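Local coordinates for possible exported protein (Mycobacterium tuberculosis, PDB 3MAY) that binds heme and delivers it to the membrane proteins MmpL3 and MmpL11 as part of a mycobacterial heme-iron acquisition system, at the interface of chains A and B. Coordinates in Å, arbitrary orientation; residue numbers count along the deposited sequence, not the author numbering. Chains: chain A/B, Possible exported protein.

The interface of chains A and B. Residues chain A 15-16, 19-20, 91; chain B 12-13, 15-16, 19-20.
A:Ala19 and B:Gly16 meet where helix 8-28 of one chain packs against the same helix of its twin, near the two-fold axis of this all-helical haemophore. The piece is the secreted heme-binding part of the protein, and helix 8-28 also carries Tyr25, the axial ligand of the heme iron; the pairing might thus bear on heme binding. Ala12-xxx-Gly16 forms a small-xxx-small motif, and Ala19, about one turn further on, extends its face. The methyl CB of A:Ala19 sits 3.6 Å from CA of B:Gly16, the one residue there without a side chain. A:Ala19 buries 45 Å² here. The same CB also lies 3.5 Å from the carbonyl O of B:Ala12, one turn back, while CG1 of B:Val15 comes in roughly at right angles to both, at 4.0 Å. With CG1 anti to the backbone N (chi1 165°), that branch of the valine reaches toward the methyl.

Exchanging the chains gives the matching contact: CB of B:Ala19 rests on the backbone of A:Gly16, 3.9 Å from its CA. Between the two methyls CA of A:Gly16 lies 3.4 Å from the carbonyl O of B:Gly16 and 4.1 Å from CA of B:Gly16, so the helix backbones come close together at the crossing.

No hydrogen bond or salt bridge joins the chains in this patch; van der Waals contact carries it. At its margin A:Gly91, just after the 3-10 helix 87-90, adds its carbonyl O 4.2 Å from CB of B:Ala19. The long side chains of A:Lys20 and B:Arg13 run outward from the crossing; NZ of A:Lys20 and NE of B:Arg13, 6.6 Å apart without contact, would if anything repel each other mildly.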
ATOM      1  N   VAL A  15      13.286   9.022   6.006  1.00 42.31           N
ATOM      2  CA  VAL A  15      12.444   8.371   6.992  1.00 41.27           C
ATOM      3  C   VAL A  15      13.269   8.057   8.243  1.00 40.54           C
ATOM      4  O   VAL A  15      12.782   8.176   9.361  1.00 40.70           O
ATOM      5  CB  VAL A  15      11.795   7.078   6.400  1.00 42.39           C
ATOM      6  CG1 VAL A  15      11.025   6.288   7.441  1.00 42.61           C
ATOM      7  CG2 VAL A  15      10.911   7.434   5.242  1.00 41.93           C
ATOM      8  N   GLY A  16      14.529   7.689   8.066  1.00 40.29           N
ATOM      9  CA  GLY A  16      15.451   7.502   9.198  1.00 39.61           C
ATOM     10  C   GLY A  16      15.762   8.753  10.047  1.00 40.28           C
ATOM     11  O   GLY A  16      15.897   8.667  11.315  1.00 41.80           O
ATOM     12  N   ALA A  19      12.039   9.760  11.640  1.00 35.23           N
ATOM     13  CA  ALA A  19      11.738   8.810  12.753  1.00 35.54           C
ATOM     14  C   ALA A  19      12.615   9.038  13.979  1.00 35.92           C
ATOM     15  O   ALA A  19      12.103   9.056  15.099  1.00 36.24           O
ATOM     16  CB  ALA A  19      11.914   7.398  12.331  1.00 34.81           C
ATOM     17  N   LYS A  20      13.926   9.223  13.777  1.00 36.33           N
ATOM     18  CA  LYS A  20      14.822   9.426  14.906  1.00 37.16           C
ATOM     19  C   LYS A  20      14.471  10.703  15.624  1.00 37.04           C
ATOM     20  O   LYS A  20      14.396  10.714  16.879  1.00 38.50           O
ATOM     21  CB  LYS A  20      16.284   9.391  14.465  1.00 38.41           C
ATOM     22  CG  LYS A  20      17.255  10.209  15.305  1.00 42.68           C
ATOM     23  CD  LYS A  20      18.357   9.369  16.006  1.00 48.81           C
ATOM     24  CE  LYS A  20      19.674  10.161  16.245  1.00 52.43           C
ATOM     25  NZ  LYS A  20      19.406  11.466  16.999  1.00 56.18           N
ATOM     26  N   GLY A  91      10.409  -0.809   5.787  1.00116.40           N
ATOM     27  CA  GLY A  91      11.800  -0.708   6.234  1.00115.72           C
ATOM     28  C   GLY A  91      12.241   0.706   6.640  1.00114.54           C
ATOM     29  O   GLY A  91      11.675   1.757   6.294  1.00114.04           O
TER
ATOM     30  N   ALA B  12       9.924   4.559  17.435  1.00 41.28           N
ATOM     31  CA  ALA B  12      10.379   5.542  16.459  1.00 42.18           C
ATOM     32  C   ALA B  12      11.881   5.579  16.395  1.00 42.48           C
ATOM     33  O   ALA B  12      12.416   5.709  15.309  1.00 43.89           O
ATOM     34  CB  ALA B  12       9.826   6.954  16.754  1.00 43.12           C
ATOM     35  N   ARG B  13      12.583   5.442  17.512  1.00 42.54           N
ATOM     36  CA  ARG B  13      14.082   5.529  17.395  1.00 44.16           C
ATOM     37  C   ARG B  13      14.635   4.375  16.621  1.00 44.21           C
ATOM     38  O   ARG B  13      15.510   4.547  15.796  1.00 45.91           O
ATOM     39  CB  ARG B  13      14.779   5.542  18.738  1.00 44.15           C
ATOM     40  CG  ARG B  13      14.882   6.938  19.276  1.00 46.56           C
ATOM     41  CD  ARG B  13      15.055   6.929  20.805  1.00 47.45           C
ATOM     42  NE  ARG B  13      15.703   8.133  21.287  1.00 46.45           N
ATOM     43  CZ  ARG B  13      15.938   8.388  22.572  1.00 47.27           C
ATOM     44  NH1 ARG B  13      15.574   7.507  23.523  1.00 45.03           N
ATOM     45  NH2 ARG B  13      16.538   9.528  22.903  1.00 44.31           N
ATOM     46  N   VAL B  15      12.853   2.546  14.492  1.00 41.00           N
ATOM     47  CA  VAL B  15      12.555   2.669  13.066  1.00 39.21           C
ATOM     48  C   VAL B  15      13.627   3.562  12.467  1.00 38.81           C
ATOM     49  O   VAL B  15      13.998   3.402  11.337  1.00 39.51           O
ATOM     50  CB  VAL B  15      11.152   3.219  12.748  1.00 39.39           C
ATOM     51  CG1 VAL B  15      11.064   3.647  11.278  1.00 39.38           C
ATOM     52  CG2 VAL B  15      10.045   2.166  13.017  1.00 38.95           C
ATOM     53  N   GLY B  16      14.138   4.484  13.258  1.00 39.35           N
ATOM     54  CA  GLY B  16      14.963   5.596  12.762  1.00 40.33           C
ATOM     55  C   GLY B  16      16.309   5.043  12.436  1.00 41.76           C
ATOM     56  O   GLY B  16      16.874   5.350  11.401  1.00 43.43           O
ATOM     57  N   ALA B  19      16.136   2.200   9.231  1.00 39.73           N
ATOM     58  CA  ALA B  19      15.942   2.924   8.007  1.00 39.86           C
ATOM     59  C   ALA B  19      17.158   3.706   7.623  1.00 42.54           C
ATOM     60  O   ALA B  19      17.494   3.790   6.462  1.00 44.63           O
ATOM     61  CB  ALA B  19      14.738   3.858   8.157  1.00 38.56           C
ATOM     62  N   LYS B  20      17.822   4.310   8.598  1.00 44.86           N
ATOM     63  CA  LYS B  20      19.072   4.997   8.333  1.00 47.16           C
ATOM     64  C   LYS B  20      20.051   3.973   7.821  1.00 47.28           C
ATOM     65  O   LYS B  20      20.659   4.143   6.729  1.00 48.58           O
ATOM     66  CB  LYS B  20      19.602   5.610   9.634  1.00 48.64           C
ATOM     67  CG  LYS B  20      21.091   5.953   9.667  1.00 52.42           C
ATOM     68  CD  LYS B  20      21.317   7.456   9.772  1.00 58.88           C
ATOM     69  CE  LYS B  20      22.678   7.808  10.438  1.00 60.43           C
ATOM     70  NZ  LYS B  20      23.770   7.178   9.703  1.00 56.70           N
TER